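Local coordinates for protein shikimate 5-dehydrogenase (Mycobacterium fortuitum subsp. fortuitum DSM 46621, PDB 4XIJ) that probably catalyses the NADP-dependent interconversion of 3-dehydroshikimate and shikimate, the fourth step of chorismate biosynthesis, at residues Gly58-Leu63 and Asn98-Met103. Numbering follows the deposited sequence. Where two conformers were deposited one is given.
Sequences GLVSAL and NTLVRM. With SO4 (sulfate ion), chain E.
Val60 and Leu100 meet through methyl groups, with Val60 CG2 4.2 Å from Leu100 CD1. The contact is a light one, burying 121 Å² in all, and the CA atoms of this pair are 9.3 Å apart. At the far end of strand 99-102, Arg102 reaches across to the main chain of Leu63. Its NH1 gives a weak hydrogen bond to Leu63 O at 3.4 Å, bent to 128° at the hydrogen.

The strongest partner of that guanidinium is Trp67 O, bonded to NH2. NH2 also bonds to Gly64 O, and NE to Gly106 O, so three backbone carbonyls outside the pair hold the group. Arg102 CG lies anti to the backbone N (chi1 -158°), and the chain then bends at chi2 (64°), which brings the head toward Leu63. Leu63 N bonds to Val60 O at 3.1 Å.

At the other end of the strand, Asn98 ND2 donates to sulfate O4 at 3.1 Å. Lys77 and Thr73 also bind this ion, which probably came from the crystallisation liquor. Asn98 OD1 accepts from Thr99 OG1, above the carbonyl plane, and from Thr113 N.

Leu70, on neighbouring strand 67-72, touches Val60, Leu63 and Leu100. Trp108 of strand 108-111 and helix 77-83 also border the Val60-Leu100 pair. Helix 56-61 thus packs on the mixed sheet of the substrate-binding domain, while helix 246-261 touches Thr99 and Val101.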
ATOM      1  N   GLY A  58     -12.834  19.916  -2.946  1.00  9.96           N
ATOM      2  CA  GLY A  58     -12.686  21.290  -3.388  1.00  9.35           C
ATOM      3  C   GLY A  58     -11.292  21.609  -3.874  1.00 10.22           C
ATOM      4  O   GLY A  58     -11.102  22.347  -4.834  1.00 11.41           O
ATOM      5  N   LEU A  59     -10.295  21.045  -3.212  1.00  8.93           N
ATOM      6  CA  LEU A  59      -8.918  21.290  -3.590  0.59  8.89           C
ATOM      7  C   LEU A  59      -8.668  20.749  -5.012  1.00  8.82           C
ATOM      8  O   LEU A  59      -8.145  21.454  -5.892  1.00 10.30           O
ATOM      9  CB  LEU A  59      -7.994  20.606  -2.581  0.59  9.27           C
ATOM     10  CG  LEU A  59      -6.511  20.752  -2.886  0.59 10.89           C
ATOM     11  CD1 LEU A  59      -6.153  22.209  -2.827  0.59 11.22           C
ATOM     12  CD2 LEU A  59      -5.711  19.958  -1.892  0.59 11.26           C
ATOM     13  N   VAL A  60      -8.998  19.473  -5.240  1.00  9.02           N
ATOM     14  CA  VAL A  60      -8.687  18.867  -6.537  1.00  9.23           C
ATOM     15  C   VAL A  60      -9.528  19.488  -7.651  1.00  9.67           C
ATOM     16  O   VAL A  60      -9.028  19.672  -8.766  1.00  9.76           O
ATOM     17  CB  VAL A  60      -8.875  17.333  -6.485  1.00  9.66           C
ATOM     18  CG1 VAL A  60      -8.407  16.684  -7.771  1.00 10.94           C
ATOM     19  CG2 VAL A  60      -8.025  16.736  -5.309  1.00 10.58           C
ATOM     20  N   SER A  61     -10.772  19.869  -7.329  1.00  8.91           N
ATOM     21  CA  SER A  61     -11.668  20.427  -8.330  1.00 11.40           C
ATOM     22  C   SER A  61     -11.101  21.689  -8.917  1.00 13.89           C
ATOM     23  O   SER A  61     -11.345  21.961 -10.075  1.00 15.27           O
ATOM     24  CB  SER A  61     -13.051  20.777  -7.753  1.00 11.85           C
ATOM     25  OG  SER A  61     -13.775  19.628  -7.323  1.00 13.95           O
ATOM     26  N   ALA A  62     -10.326  22.434  -8.129  1.00 13.53           N
ATOM     27  CA  ALA A  62      -9.819  23.726  -8.579  1.00 15.14           C
ATOM     28  C   ALA A  62      -8.504  23.661  -9.387  1.00 14.14           C
ATOM     29  O   ALA A  62      -8.051  24.697  -9.947  1.00 17.25           O
ATOM     30  CB  ALA A  62      -9.642  24.627  -7.369  1.00 16.20           C
ATOM     31  N   LEU A  63      -7.910  22.475  -9.482  1.00 12.66           N
ATOM     32  CA  LEU A  63      -6.587  22.361 -10.108  1.00 12.35           C
ATOM     33  C   LEU A  63      -6.682  22.486 -11.625  1.00 14.76           C
ATOM     34  O   LEU A  63      -7.518  21.819 -12.266  1.00 15.81           O
ATOM     35  CB  LEU A  63      -5.902  21.039  -9.735  1.00 10.98           C
ATOM     36  CG  LEU A  63      -5.691  20.795  -8.249  1.00  9.98           C
ATOM     37  CD1 LEU A  63      -5.058  19.402  -8.090  1.00 10.78           C
ATOM     38  CD2 LEU A  63      -4.800  21.872  -7.602  1.00 10.56           C
ATOM     39  N   ASN A  98      -5.447   5.791  -3.274  1.00  7.56           N
ATOM     40  CA  ASN A  98      -4.293   6.583  -2.873  1.00  7.56           C
ATOM     41  C   ASN A  98      -3.666   7.348  -4.041  1.00  7.09           C
ATOM     42  O   ASN A  98      -2.584   7.901  -3.897  1.00  7.38           O
ATOM     43  CB  ASN A  98      -3.226   5.691  -2.222  1.00  7.90           C
ATOM     44  CG  ASN A  98      -2.460   4.869  -3.263  1.00  8.01           C
ATOM     45  OD1 ASN A  98      -3.009   4.552  -4.309  1.00  8.45           O
ATOM     46  ND2 ASN A  98      -1.197   4.559  -3.007  1.00  9.92           N
ATOM     47  N   THR A  99      -4.353   7.372  -5.182  1.00  7.70           N
ATOM     48  CA  THR A  99      -3.800   7.919  -6.418  1.00  7.98           C
ATOM     49  C   THR A  99      -4.899   8.548  -7.229  1.00  7.34           C
ATOM     50  O   THR A  99      -5.976   7.953  -7.388  1.00  8.96           O
ATOM     51  CB  THR A  99      -3.136   6.834  -7.297  1.00  7.85           C
ATOM     52  OG1 THR A  99      -2.168   6.096  -6.529  1.00  8.13           O
ATOM     53  CG2 THR A  99      -2.396   7.459  -8.528  1.00 10.31           C
ATOM     54  N   LEU A 100      -4.628   9.756  -7.728  1.00  7.58           N
ATOM     55  CA  LEU A 100      -5.548  10.430  -8.666  1.00  7.34           C
ATOM     56  C   LEU A 100      -4.747  10.818  -9.878  1.00  8.13           C
ATOM     57  O   LEU A 100      -3.713  11.471  -9.739  1.00  9.29           O
ATOM     58  CB  LEU A 100      -6.199  11.656  -8.022  1.00  8.54           C
ATOM     59  CG  LEU A 100      -7.220  11.353  -6.919  1.00  8.66           C
ATOM     60  CD1 LEU A 100      -7.529  12.629  -6.118  1.00 10.45           C
ATOM     61  CD2 LEU A 100      -8.470  10.736  -7.546  1.00  9.68           C
ATOM     62  N   VAL A 101      -5.187  10.354 -11.046  1.00  8.86           N
ATOM     63  CA  VAL A 101      -4.431  10.625 -12.269  1.00 10.97           C
ATOM     64  C   VAL A 101      -5.266  11.459 -13.226  1.00 10.61           C
ATOM     65  O   VAL A 101      -6.413  11.113 -13.502  1.00 11.24           O
ATOM     66  CB  VAL A 101      -3.998   9.334 -13.004  1.00 12.67           C
ATOM     67  CG1 VAL A 101      -3.095   9.696 -14.261  1.00 13.05           C
ATOM     68  CG2 VAL A 101      -3.242   8.444 -12.040  1.00 14.06           C
ATOM     69  N   ARG A 102      -4.700  12.528 -13.784  1.00 11.57           N
ATOM     70  CA  ARG A 102      -5.428  13.292 -14.778  1.00 13.30           C
ATOM     71  C   ARG A 102      -5.537  12.494 -16.112  1.00 14.34           C
ATOM     72  O   ARG A 102      -4.552  11.926 -16.635  1.00 16.69           O
ATOM     73  CB  ARG A 102      -4.736  14.627 -15.007  1.00 15.55           C
ATOM     74  CG  ARG A 102      -5.659  15.730 -15.613  1.00 16.61           C
ATOM     75  CD  ARG A 102      -6.751  16.042 -14.628  1.00 18.39           C
ATOM     76  NE  ARG A 102      -7.464  17.294 -14.850  1.00 18.29           N
ATOM     77  CZ  ARG A 102      -6.968  18.503 -14.552  1.00 18.73           C
ATOM     78  NH1 ARG A 102      -7.711  19.585 -14.772  1.00 18.11           N
ATOM     79  NH2 ARG A 102      -5.725  18.647 -14.057  1.00 19.69           N
ATOM     80  N   MET A 103      -6.763  12.418 -16.613  1.00 13.24           N
ATOM     81  CA  MET A 103      -7.066  11.730 -17.867  0.55 14.08           C
ATOM     82  C   MET A 103      -6.834  12.634 -19.033  1.00 14.97           C
ATOM     83  O   MET A 103      -6.874  13.875 -18.865  1.00 13.98           O
ATOM     84  CB  MET A 103      -8.505  11.232 -17.846  0.55 14.30           C
ATOM     85  CG  MET A 103      -8.764  10.091 -16.872  0.55 16.38           C
ATOM     86  SD  MET A 103      -7.686   8.687 -17.187  0.55 18.04           S
ATOM     87  CE  MET A 103      -6.353   9.109 -16.088  0.55 18.12           C
TER
HETATM   88  S   SO4 E 304       0.082   5.893   1.047  0.55 20.15           S
HETATM   89  O1  SO4 E 304       1.349   5.208   1.417  0.55 22.24           O
HETATM   90  O2  SO4 E 304      -0.644   6.149   2.330  0.55 17.29           O
HETATM   91  O3  SO4 E 304       0.319   7.194   0.356  0.55 21.55           O
HETATM   92  O4  SO4 E 304      -0.538   5.051   0.015  0.55 17.50           O